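Local coordinates for protein TarM (Staphylococcus aureus subsp. aureus 21178, PDB 4X7R) that belongs to the GT-B clan of glycosyltransferases and binds uridine-5'-diphosphate and glycan ligands, at residues 242-247 with 274-279; 281-286 with 424-429; 300-305 with 485-490. The protein carries 1 engineered substitution. All coordinates share one frame; numbering follows the deposited sequence.

Contacts 1 and 3 share the seven-stranded parallel sheet of the N-terminal half: contact 1 pairs strand 243-247 with 278-281, and contact 3 lays helix 480-492 against the end of the next strand, 299-301. Contact 2 lies where strand 278-281 gives way to helix 284-293 and meets residues 424-429, which follow strand 419-422 of the second parallel sheet. Contacts 1 and 2 are buried, contact 3 only partly. Their chemistry differs accordingly: main-chain and amide hydrogen bonds join the strands of contact 1, a tyrosine ring laid against a glutamine side chain makes contact 2, and contact 3 combines apolar side chains with bridging waters. Main-chain pairing of Val279 and Val281 with Phe300 and Ile302 connects all three.

Contact 1. Residues 242-247 with 274-279; sequences AQKYGV and NKINGV
Asn277 takes hold of Lys244 from two directions. Its OD1 accepts from the Lys244 N at 2.8 Å along an almost straight path (170°), the donor standing above the plane of the side-chain carbonyl, while the Asn277 N donates to Lys244 O, also at 2.8 Å but more bent (136°). CG of Asn277 is anti to its own carbonyl carbon (chi1 -57°), which sets it beside the backbone N. The same side chain lays CB over one face of the Tyr245 ring, 3.9 Å from the ring centroid, a CH-pi contact. Ile276 adds an apolar touch: its CG2 lies 3.9 Å from Lys244 CB, and its CD1 comes near the Gly246 N. Regular parallel pairing then takes over, with Gly246 N donating to Gly278 O at 3.0 Å. Gly278 has no side chain to press on the Tyr245 ring beside it. In the second shell, Tyr245 OH donates to Gln243 OE1 at 2.6 Å, in the plane of the ring, and Gln243 NE2 is held by Lys219 O and Phe491 O. The end of Lys244 leads off to Met234 O and Thr237 OG1. Strands 243-247 and 278-281 are joined through helix 264-271 as a beta-alpha-beta crossover. Just before the ladder begins, OD1 of Asn277 stands in for a strand carbonyl at Lys244 N while its main-chain N serves Lys244 O, so one residue satisfies both.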
loop_
_atom_site.group_PDB
_atom_site.type_symbol
_atom_site.label_atom_id
_atom_site.label_comp_id
_atom_site.label_asym_id
_atom_site.label_seq_id
_atom_site.Cartn_x
_atom_site.Cartn_y
_atom_site.Cartn_z
ATOM N N ALA A 242 -1.023 5.957 -26.428
ATOM C CA ALA A 242 -0.395 5.562 -25.173
ATOM C C ALA A 242 -0.766 4.122 -24.832
ATOM O O ALA A 242 -1.884 3.699 -25.121
ATOM C CB ALA A 242 -0.805 6.498 -24.061
ATOM N N GLN A 243 0.204 3.356 -24.302
ATOM C CA GLN A 243 0.011 1.965 -23.928
ATOM C C GLN A 243 -0.634 1.833 -22.557
ATOM O O GLN A 243 -0.418 2.672 -21.658
ATOM C CB GLN A 243 1.343 1.199 -23.978
ATOM C CG GLN A 243 2.044 1.338 -25.333
ATOM C CD GLN A 243 3.301 0.539 -25.413
ATOM O OE1 GLN A 243 3.389 -0.564 -24.879
ATOM N NE2 GLN A 243 4.288 1.061 -26.129
ATOM N N LYS A 244 -1.445 0.773 -22.400
ATOM C CA LYS A 244 -2.144 0.499 -21.137
ATOM C C LYS A 244 -1.928 -0.928 -20.686
ATOM O O LYS A 244 -2.232 -1.875 -21.425
ATOM C CB LYS A 244 -3.653 0.822 -21.225
ATOM C CG LYS A 244 -3.974 2.285 -21.559
ATOM C CD LYS A 244 -5.481 2.529 -21.661
ATOM C CE LYS A 244 -5.844 3.987 -21.930
ATOM N NZ LYS A 244 -7.324 4.197 -21.854
ATOM N N TYR A 245 -1.431 -1.083 -19.451
ATOM C CA TYR A 245 -1.181 -2.396 -18.840
ATOM C C TYR A 245 -1.767 -2.419 -17.473
ATOM O O TYR A 245 -1.753 -1.406 -16.780
ATOM C CB TYR A 245 0.336 -2.718 -18.716
ATOM C CG TYR A 245 1.045 -2.788 -20.048
ATOM C CD1 TYR A 245 1.032 -3.956 -20.804
ATOM C CD2 TYR A 245 1.653 -1.664 -20.594
ATOM C CE1 TYR A 245 1.624 -4.007 -22.065
ATOM C CE2 TYR A 245 2.273 -1.711 -21.843
ATOM C CZ TYR A 245 2.241 -2.881 -22.580
ATOM O OH TYR A 245 2.793 -2.921 -23.830
ATOM N N GLY A 246 -2.252 -3.584 -17.083
ATOM C CA GLY A 246 -2.783 -3.808 -15.742
ATOM C C GLY A 246 -1.908 -4.869 -15.116
ATOM O O GLY A 246 -1.609 -5.864 -15.783
ATOM N N VAL A 247 -1.416 -4.644 -13.869
ATOM C CA VAL A 247 -0.645 -5.676 -13.163
ATOM C C VAL A 247 -1.540 -6.215 -12.043
ATOM O O VAL A 247 -1.961 -5.441 -11.182
ATOM C CB VAL A 247 0.748 -5.221 -12.610
ATOM C CG1 VAL A 247 1.388 -6.324 -11.752
ATOM C CG2 VAL A 247 1.704 -4.794 -13.729
ATOM N N ASN A 274 -8.205 -7.938 -23.356
ATOM C CA ASN A 274 -8.144 -7.847 -24.814
ATOM C C ASN A 274 -8.338 -6.439 -25.356
ATOM O O ASN A 274 -8.032 -6.201 -26.516
ATOM C CB ASN A 274 -9.109 -8.837 -25.463
ATOM C CG ASN A 274 -8.660 -10.270 -25.368
ATOM O OD1 ASN A 274 -7.625 -10.600 -24.782
ATOM N ND2 ASN A 274 -9.434 -11.160 -25.949
ATOM N N LYS A 275 -8.812 -5.511 -24.522
ATOM C CA LYS A 275 -9.061 -4.121 -24.919
ATOM C C LYS A 275 -7.884 -3.191 -24.585
ATOM O O LYS A 275 -7.944 -2.022 -24.931
ATOM C CB LYS A 275 -10.373 -3.607 -24.297
ATOM C CG LYS A 275 -11.607 -4.374 -24.774
ATOM C CD LYS A 275 -12.895 -3.727 -24.297
ATOM C CE LYS A 275 -14.110 -4.548 -24.656
ATOM N NZ LYS A 275 -14.229 -5.773 -23.806
ATOM N N ILE A 276 -6.811 -3.706 -23.927
ATOM C CA ILE A 276 -5.620 -2.922 -23.555
ATOM C C ILE A 276 -4.360 -3.629 -24.077
ATOM O O ILE A 276 -4.478 -4.642 -24.783
ATOM C CB ILE A 276 -5.562 -2.562 -22.026
ATOM C CG1 ILE A 276 -5.533 -3.818 -21.120
ATOM C CG2 ILE A 276 -6.712 -1.588 -21.633
ATOM C CD1 ILE A 276 -5.128 -3.584 -19.682
ATOM N N ASN A 277 -3.161 -3.129 -23.740
ATOM C CA ASN A 277 -1.966 -3.794 -24.250
ATOM C C ASN A 277 -1.652 -5.112 -23.540
ATOM O O ASN A 277 -1.031 -5.991 -24.134
ATOM C CB ASN A 277 -0.774 -2.846 -24.320
ATOM C CG ASN A 277 -1.036 -1.640 -25.164
ATOM O OD1 ASN A 277 -1.773 -0.742 -24.769
ATOM N ND2 ASN A 277 -0.421 -1.599 -26.336
ATOM N N GLY A 278 -2.154 -5.284 -22.320
ATOM C CA GLY A 278 -1.918 -6.515 -21.597
ATOM C C GLY A 278 -2.211 -6.479 -20.118
ATOM O O GLY A 278 -2.147 -5.432 -19.470
ATOM N N VAL A 279 -2.542 -7.653 -19.585
ATOM C CA VAL A 279 -2.773 -7.843 -18.161
ATOM C C VAL A 279 -1.662 -8.781 -17.690
ATOM O O VAL A 279 -1.476 -9.877 -18.237
ATOM C CB VAL A 279 -4.208 -8.322 -17.863
ATOM C CG1 VAL A 279 -4.347 -8.823 -16.417
ATOM C CG2 VAL A 279 -5.207 -7.187 -18.144
#

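Contact 2. Residues 281-286 with 424-429; sequences VLTEAQ and IKYGPS
In Gln286, CG stands anti to the backbone N (chi1 -171°), which carries it across the Tyr426 ring to within 3.5 Å of CE2; in Tyr426, CG is anti to the carbonyl carbon (chi1 -61°), which places the start of the ring 3.8 Å from Thr283 OG1, measured from CG. The Gln286 and Tyr426 side chains cross at about a right angle. Gln286 CB sits over the centre of the ring, 3.5 Å from the centroid, and the amide beyond it is tilted by only 20° from the ring plane. The opposite face is covered from within its own segment: Lys425 CB lies over the ring centre, brought there across a cis peptide bond between Lys425 and Tyr426. Ala285 adds its methyl, with CB 4.0 Å from Tyr426 CD1. In GT-B proteins two Rossmann-like domains face each other across a cleft, and here the first turn of helix 284-293, which follows the N-terminal sheet, touches the loop after strand 419-422 of the other sheet. Neighbouring Leu282 contacts the bound (2S)-2,3-dihydroxypropyl 2-acetamido-2-deoxy-alpha-D-glucopyranoside. Thr283 is the N-cap of helix 284-293, its OG1 accepting a weak bond from Gln286 N at 3.4 Å while also lying 3.5 Å from Tyr426 CB. Polar ends are held from outside: Asp289 OD2 accepts a hydrogen bond from Tyr426 OH and forms a salt bridge with Lys425 NZ, and Gln286 NE2 is bonded to Val250 O and His252 ND1.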
loop_
_atom_site.group_PDB
_atom_site.type_symbol
_atom_site.label_atom_id
_atom_site.label_comp_id
_atom_site.label_asym_id
_atom_site.label_seq_id
_atom_site.Cartn_x
_atom_site.Cartn_y
_atom_site.Cartn_z
ATOM N N VAL A 281 0.353 -10.991 -14.794
ATOM C CA VAL A 281 0.239 -11.786 -13.580
ATOM C C VAL A 281 1.652 -12.178 -13.207
ATOM O O VAL A 281 2.526 -12.172 -14.065
ATOM C CB VAL A 281 -0.768 -12.953 -13.614
ATOM C CG1 VAL A 281 -2.190 -12.424 -13.779
ATOM C CG2 VAL A 281 -0.417 -13.984 -14.691
ATOM N N LEU A 282 1.882 -12.526 -11.943
ATOM C CA LEU A 282 3.231 -12.769 -11.477
ATOM C C LEU A 282 3.769 -14.171 -11.680
ATOM O O LEU A 282 4.991 -14.348 -11.631
ATOM C CB LEU A 282 3.384 -12.321 -10.017
ATOM C CG LEU A 282 3.002 -10.842 -9.714
ATOM C CD1 LEU A 282 2.752 -10.661 -8.218
ATOM C CD2 LEU A 282 4.077 -9.881 -10.226
ATOM N N THR A 283 2.881 -15.175 -11.843
ATOM C CA THR A 283 3.338 -16.567 -12.012
ATOM C C THR A 283 2.694 -17.185 -13.236
ATOM O O THR A 283 1.666 -16.687 -13.702
ATOM C CB THR A 283 3.057 -17.426 -10.730
ATOM O OG1 THR A 283 1.672 -17.600 -10.599
ATOM C CG2 THR A 283 3.613 -16.802 -9.434
ATOM N N GLU A 284 3.323 -18.247 -13.786
ATOM C CA GLU A 284 2.785 -18.973 -14.949
ATOM C C GLU A 284 1.475 -19.667 -14.592
ATOM O O GLU A 284 0.559 -19.707 -15.419
ATOM C CB GLU A 284 3.796 -20.018 -15.506
ATOM C CG GLU A 284 5.119 -19.413 -16.001
ATOM C CD GLU A 284 5.079 -18.504 -17.223
ATOM O OE1 GLU A 284 4.033 -18.469 -17.916
ATOM O OE2 GLU A 284 6.091 -17.804 -17.472
ATOM N N ALA A 285 1.383 -20.224 -13.378
ATOM C CA ALA A 285 0.173 -20.953 -12.942
ATOM C C ALA A 285 -1.062 -20.073 -12.922
ATOM O O ALA A 285 -2.101 -20.494 -13.415
ATOM C CB ALA A 285 0.403 -21.629 -11.587
ATOM N N GLN A 286 -0.941 -18.820 -12.456
ATOM C CA GLN A 286 -2.093 -17.909 -12.463
ATOM C C GLN A 286 -2.528 -17.594 -13.878
ATOM O O GLN A 286 -3.723 -17.501 -14.124
ATOM C CB GLN A 286 -1.798 -16.599 -11.672
ATOM C CG GLN A 286 -3.057 -15.717 -11.479
ATOM C CD GLN A 286 -2.899 -14.579 -10.489
ATOM O OE1 GLN A 286 -1.803 -14.157 -10.160
ATOM N NE2 GLN A 286 -4.009 -14.029 -10.025
ATOM N N ILE A 424 0.414 -22.984 -1.480
ATOM C CA ILE A 424 -0.821 -22.300 -1.892
ATOM C C ILE A 424 -0.647 -21.578 -3.258
ATOM O O ILE A 424 0.476 -21.355 -3.712
ATOM C CB ILE A 424 -1.282 -21.304 -0.754
ATOM C CG1 ILE A 424 -0.193 -20.260 -0.371
ATOM C CG2 ILE A 424 -1.753 -22.038 0.503
ATOM C CD1 ILE A 424 -0.153 -19.019 -1.150
ATOM N N LYS A 425 -1.758 -21.165 -3.871
ATOM C CA LYS A 425 -1.754 -20.383 -5.107
ATOM C C LYS A 425 -1.687 -18.884 -4.692
ATOM O O LYS A 425 -2.542 -18.416 -3.950
ATOM C CB LYS A 425 -3.022 -20.662 -5.949
ATOM C CG LYS A 425 -2.997 -22.008 -6.720
ATOM C CD LYS A 425 -4.240 -22.116 -7.644
ATOM C CE LYS A 425 -4.268 -23.344 -8.533
ATOM N NZ LYS A 425 -3.282 -23.328 -9.643
ATOM N N TYR A 426 -0.699 -18.106 -5.175
ATOM C CA TYR A 426 0.379 -18.480 -6.086
ATOM C C TYR A 426 1.706 -18.032 -5.531
ATOM O O TYR A 426 1.764 -17.039 -4.798
ATOM C CB TYR A 426 0.165 -17.746 -7.414
ATOM C CG TYR A 426 -1.134 -18.102 -8.086
ATOM C CD1 TYR A 426 -1.260 -19.280 -8.821
ATOM C CD2 TYR A 426 -2.250 -17.273 -7.975
ATOM C CE1 TYR A 426 -2.462 -19.624 -9.425
ATOM C CE2 TYR A 426 -3.462 -17.604 -8.587
ATOM C CZ TYR A 426 -3.563 -18.788 -9.305
ATOM O OH TYR A 426 -4.736 -19.136 -9.927
ATOM N N GLY A 427 2.768 -18.720 -5.931
ATOM C CA GLY A 427 4.112 -18.314 -5.573
ATOM C C GLY A 427 5.014 -19.350 -4.953
ATOM O O GLY A 427 6.041 -19.656 -5.559
ATOM N N PRO A 428 4.734 -19.848 -3.713
ATOM C CA PRO A 428 5.706 -20.732 -3.041
ATOM C C PRO A 428 6.331 -21.858 -3.847
ATOM O O PRO A 428 7.549 -21.956 -3.848
ATOM C CB PRO A 428 4.956 -21.212 -1.792
ATOM C CG PRO A 428 4.032 -20.113 -1.490
ATOM C CD PRO A 428 3.595 -19.546 -2.817
ATOM N N SER A 429 5.531 -22.648 -4.586
ATOM C CA SER A 429 6.059 -23.795 -5.372
ATOM C C SER A 429 6.873 -23.376 -6.594
ATOM O O SER A 429 7.545 -24.206 -7.183
ATOM C CB SER A 429 4.945 -24.773 -5.745
ATOM O OG SER A 429 3.956 -24.095 -6.498
#

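Contact 3. Residues 300-305 with 485-490; sequences FTISNF and EKWLNL. With 3YW ((2S)-2,3-dihydroxypropyl 2-acetamido-2-deoxy-alpha-D-glucopyranoside), chain F.
The indole of Trp487 carries Ile302 on one face, with CD1 centred 3.7 Å above the plane, while a water lies in plane at its edge. CG1 of Ile302 is anti to the carbonyl carbon (chi1 -51°) and the chain stays extended to CD1 (chi2 179°), so the terminal methyl reaches the indole and also meets Leu490 CD1 tip to tip. Phe300 is covered in the same way, a CH-pi contact: Leu490 CD2 sits over the centre of its ring, 3.7 Å from the centroid. Phe305 stands nearly parallel to the five-membered ring of Trp487 (20° between planes) but slid so far aside that the two barely overlap; its CE2 is 4.0 Å from Trp487 CD1. Phe29 meets Trp487 edge-to-face from outside the two segments.

Polar links between the segments run through water. The water at the indole edge accepts from Trp487 NE1 at 2.6 Å and donates to Ser303 O. On the solvent-exposed side of the helix, Lys486 NZ donates to two others, one of which donates to Thr301 O at 2.7 Å, the other accepting from Ser303 N. The Lys486 and Ile302 side chains run past one another in opposite senses, Lys486 CB 4.0 Å from Ile302 CG1.

Further along, Asn304 ND2 approaches O6 of (2S)-2,3-dihydroxypropyl 2-acetamido-2-deoxy-alpha-D-glucopyranoside at 2.9 Å in a weak bond; OD1 receives another weak one from that hydroxyl. Residues His249, Glu403, Gly404, Gln405 and Gly406 also bind this ligand. The C-terminal helix 480-492, packed back onto the edge strand 299-301 of the N-terminal sheet after the second sheet is complete, is characteristic of the GT-B fold.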
loop_
_atom_site.group_PDB
_atom_site.type_symbol
_atom_site.label_atom_id
_atom_site.label_comp_id
_atom_site.label_asym_id
_atom_site.label_seq_id
_atom_site.Cartn_x
_atom_site.Cartn_y
_atom_site.Cartn_z
ATOM N N PHE A 300 -0.163 -12.050 -19.573
ATOM C CA PHE A 300 1.265 -12.294 -19.661
ATOM C C PHE A 300 1.843 -12.512 -18.287
ATOM O O PHE A 300 1.400 -11.878 -17.337
ATOM C CB PHE A 300 1.961 -11.092 -20.362
ATOM C CG PHE A 300 1.389 -10.774 -21.728
ATOM C CD1 PHE A 300 1.699 -11.565 -22.833
ATOM C CD2 PHE A 300 0.514 -9.701 -21.905
ATOM C CE1 PHE A 300 1.174 -11.266 -24.096
ATOM C CE2 PHE A 300 -0.008 -9.400 -23.167
ATOM C CZ PHE A 300 0.313 -10.188 -24.250
ATOM N N THR A 301 2.776 -13.461 -18.162
ATOM C CA THR A 301 3.428 -13.710 -16.892
ATOM C C THR A 301 4.703 -12.901 -16.848
ATOM O O THR A 301 5.543 -13.022 -17.742
ATOM C CB THR A 301 3.739 -15.199 -16.689
ATOM O OG1 THR A 301 2.515 -15.921 -16.564
ATOM C CG2 THR A 301 4.621 -15.444 -15.454
ATOM N N ILE A 302 4.831 -12.038 -15.841
ATOM C CA ILE A 302 6.080 -11.312 -15.612
ATOM C C ILE A 302 6.254 -11.281 -14.099
ATOM O O ILE A 302 5.458 -10.659 -13.424
ATOM C CB ILE A 302 6.178 -9.874 -16.252
ATOM C CG1 ILE A 302 5.813 -9.844 -17.738
ATOM C CG2 ILE A 302 7.585 -9.270 -16.025
ATOM C CD1 ILE A 302 5.874 -8.438 -18.384
ATOM N N SER A 303 7.276 -11.929 -13.576
ATOM C CA SER A 303 7.609 -11.928 -12.143
ATOM C C SER A 303 7.899 -10.503 -11.671
ATOM O O SER A 303 8.352 -9.673 -12.463
ATOM C CB SER A 303 8.897 -12.725 -11.913
ATOM O OG SER A 303 9.396 -12.578 -10.590
ATOM N N ASN A 304 7.744 -10.259 -10.359
ATOM C CA ASN A 304 8.203 -8.999 -9.775
ATOM C C ASN A 304 9.717 -9.009 -9.938
ATOM O O ASN A 304 10.338 -10.091 -9.890
ATOM C CB ASN A 304 7.964 -8.976 -8.263
ATOM C CG ASN A 304 6.574 -8.613 -7.864
ATOM O OD1 ASN A 304 6.029 -7.621 -8.339
ATOM N ND2 ASN A 304 5.966 -9.441 -7.016
ATOM N N PHE A 305 10.322 -7.808 -10.075
ATOM C CA PHE A 305 11.771 -7.704 -10.102
ATOM C C PHE A 305 12.253 -8.085 -8.703
ATOM O O PHE A 305 11.547 -7.848 -7.717
ATOM C CB PHE A 305 12.209 -6.272 -10.407
ATOM C CG PHE A 305 12.241 -5.883 -11.866
ATOM C CD1 PHE A 305 13.268 -6.325 -12.703
ATOM C CD2 PHE A 305 11.258 -5.050 -12.401
ATOM C CE1 PHE A 305 13.333 -5.908 -14.042
ATOM C CE2 PHE A 305 11.319 -4.641 -13.739
ATOM C CZ PHE A 305 12.369 -5.060 -14.545
ATOM N N GLU A 485 13.555 -7.703 -20.119
ATOM C CA GLU A 485 13.303 -8.091 -21.517
ATOM C C GLU A 485 11.842 -8.488 -21.753
ATOM O O GLU A 485 11.329 -8.214 -22.825
ATOM C CB GLU A 485 14.236 -9.211 -21.949
ATOM C CG GLU A 485 15.665 -8.737 -22.172
ATOM C CD GLU A 485 16.675 -9.870 -22.041
ATOM O OE1 GLU A 485 16.287 -11.047 -22.229
ATOM O OE2 GLU A 485 17.850 -9.584 -21.717
ATOM N N LYS A 486 11.170 -9.103 -20.746
ATOM C CA LYS A 486 9.754 -9.443 -20.821
ATOM C C LYS A 486 8.884 -8.208 -20.957
ATOM O O LYS A 486 7.958 -8.218 -21.769
ATOM C CB LYS A 486 9.298 -10.305 -19.631
ATOM C CG LYS A 486 9.682 -11.775 -19.855
ATOM C CD LYS A 486 9.583 -12.559 -18.554
ATOM C CE LYS A 486 10.070 -13.983 -18.778
ATOM N NZ LYS A 486 9.504 -14.884 -17.754
ATOM N N TRP A 487 9.183 -7.152 -20.180
ATOM C CA TRP A 487 8.475 -5.876 -20.243
ATOM C C TRP A 487 8.735 -5.192 -21.577
ATOM O O TRP A 487 7.788 -4.694 -22.184
ATOM C CB TRP A 487 8.924 -4.932 -19.097
ATOM C CG TRP A 487 8.248 -5.202 -17.776
ATOM C CD1 TRP A 487 8.832 -5.677 -16.635
ATOM C CD2 TRP A 487 6.863 -4.955 -17.452
ATOM N NE1 TRP A 487 7.896 -5.757 -15.624
ATOM C CE2 TRP A 487 6.680 -5.313 -16.099
ATOM C CE3 TRP A 487 5.761 -4.490 -18.183
ATOM C CZ2 TRP A 487 5.447 -5.152 -15.444
ATOM C CZ3 TRP A 487 4.536 -4.349 -17.544
ATOM C CH2 TRP A 487 4.387 -4.676 -16.191
ATOM N N LEU A 488 10.013 -5.131 -22.010
ATOM C CA LEU A 488 10.448 -4.509 -23.283
ATOM C C LEU A 488 9.811 -5.183 -24.513
ATOM O O LEU A 488 9.430 -4.496 -25.454
ATOM C CB LEU A 488 11.996 -4.446 -23.396
ATOM C CG LEU A 488 12.680 -3.423 -22.469
ATOM C CD1 LEU A 488 14.188 -3.372 -22.712
ATOM C CD2 LEU A 488 12.147 -2.005 -22.704
ATOM N N ASN A 489 9.639 -6.505 -24.461
ATOM C CA ASN A 489 8.965 -7.297 -25.491
ATOM C C ASN A 489 7.522 -6.763 -25.741
ATOM O O ASN A 489 7.120 -6.624 -26.894
ATOM C CB ASN A 489 8.928 -8.767 -25.062
ATOM C CG ASN A 489 8.287 -9.682 -26.074
ATOM O OD1 ASN A 489 8.642 -9.688 -27.253
ATOM N ND2 ASN A 489 7.295 -10.432 -25.635
ATOM N N LEU A 490 6.785 -6.422 -24.666
ATOM C CA LEU A 490 5.430 -5.838 -24.725
ATOM C C LEU A 490 5.449 -4.392 -25.206
ATOM O O LEU A 490 4.667 -4.038 -26.092
ATOM C CB LEU A 490 4.719 -5.909 -23.356
ATOM C CG LEU A 490 4.443 -7.293 -22.810
ATOM C CD1 LEU A 490 3.784 -7.213 -21.433
ATOM C CD2 LEU A 490 3.584 -8.135 -23.793
HETATM O O3A 3YW F . -4.173 -5.803 -2.639
HETATM C C4A 3YW F . -0.456 -6.241 -2.811
HETATM C C5A 3YW F . -1.869 -6.391 -2.304
HETATM O O5 3YW F . 1.663 -7.806 -4.399
HETATM C C6A 3YW F . -2.873 -5.708 -3.199
HETATM C C5 3YW F . 2.969 -8.327 -4.120
HETATM C C6 3YW F . 3.914 -7.656 -5.089
HETATM C C4 3YW F . 2.918 -9.850 -4.230
HETATM O O6 3YW F . 3.556 -7.904 -6.440
HETATM C C3 3YW F . 2.025 -10.379 -3.112
HETATM O O4 3YW F . 4.224 -10.397 -4.075
HETATM O O3 3YW F . 1.905 -11.801 -3.163
HETATM O O7 3YW F . -1.590 -11.318 -2.692
HETATM C C7 3YW F . -1.066 -10.768 -1.728
HETATM C C8 3YW F . -1.544 -10.997 -0.326
HETATM N N2 3YW F . -0.031 -9.938 -1.863
HETATM C C2 3YW F . 0.649 -9.712 -3.129
HETATM C C1 3YW F . 0.638 -8.218 -3.501
HETATM O O1 3YW F . 0.405 -7.323 -2.450
HETATM O O2 3YW F . -1.946 -5.846 -0.986
HETATM O O HOH W 1 6.991 -15.210 -18.361
HETATM O O HOH W 2 8.058 -6.860 -13.276
HETATM O O HOH W 3 9.159 -13.659 -15.269
#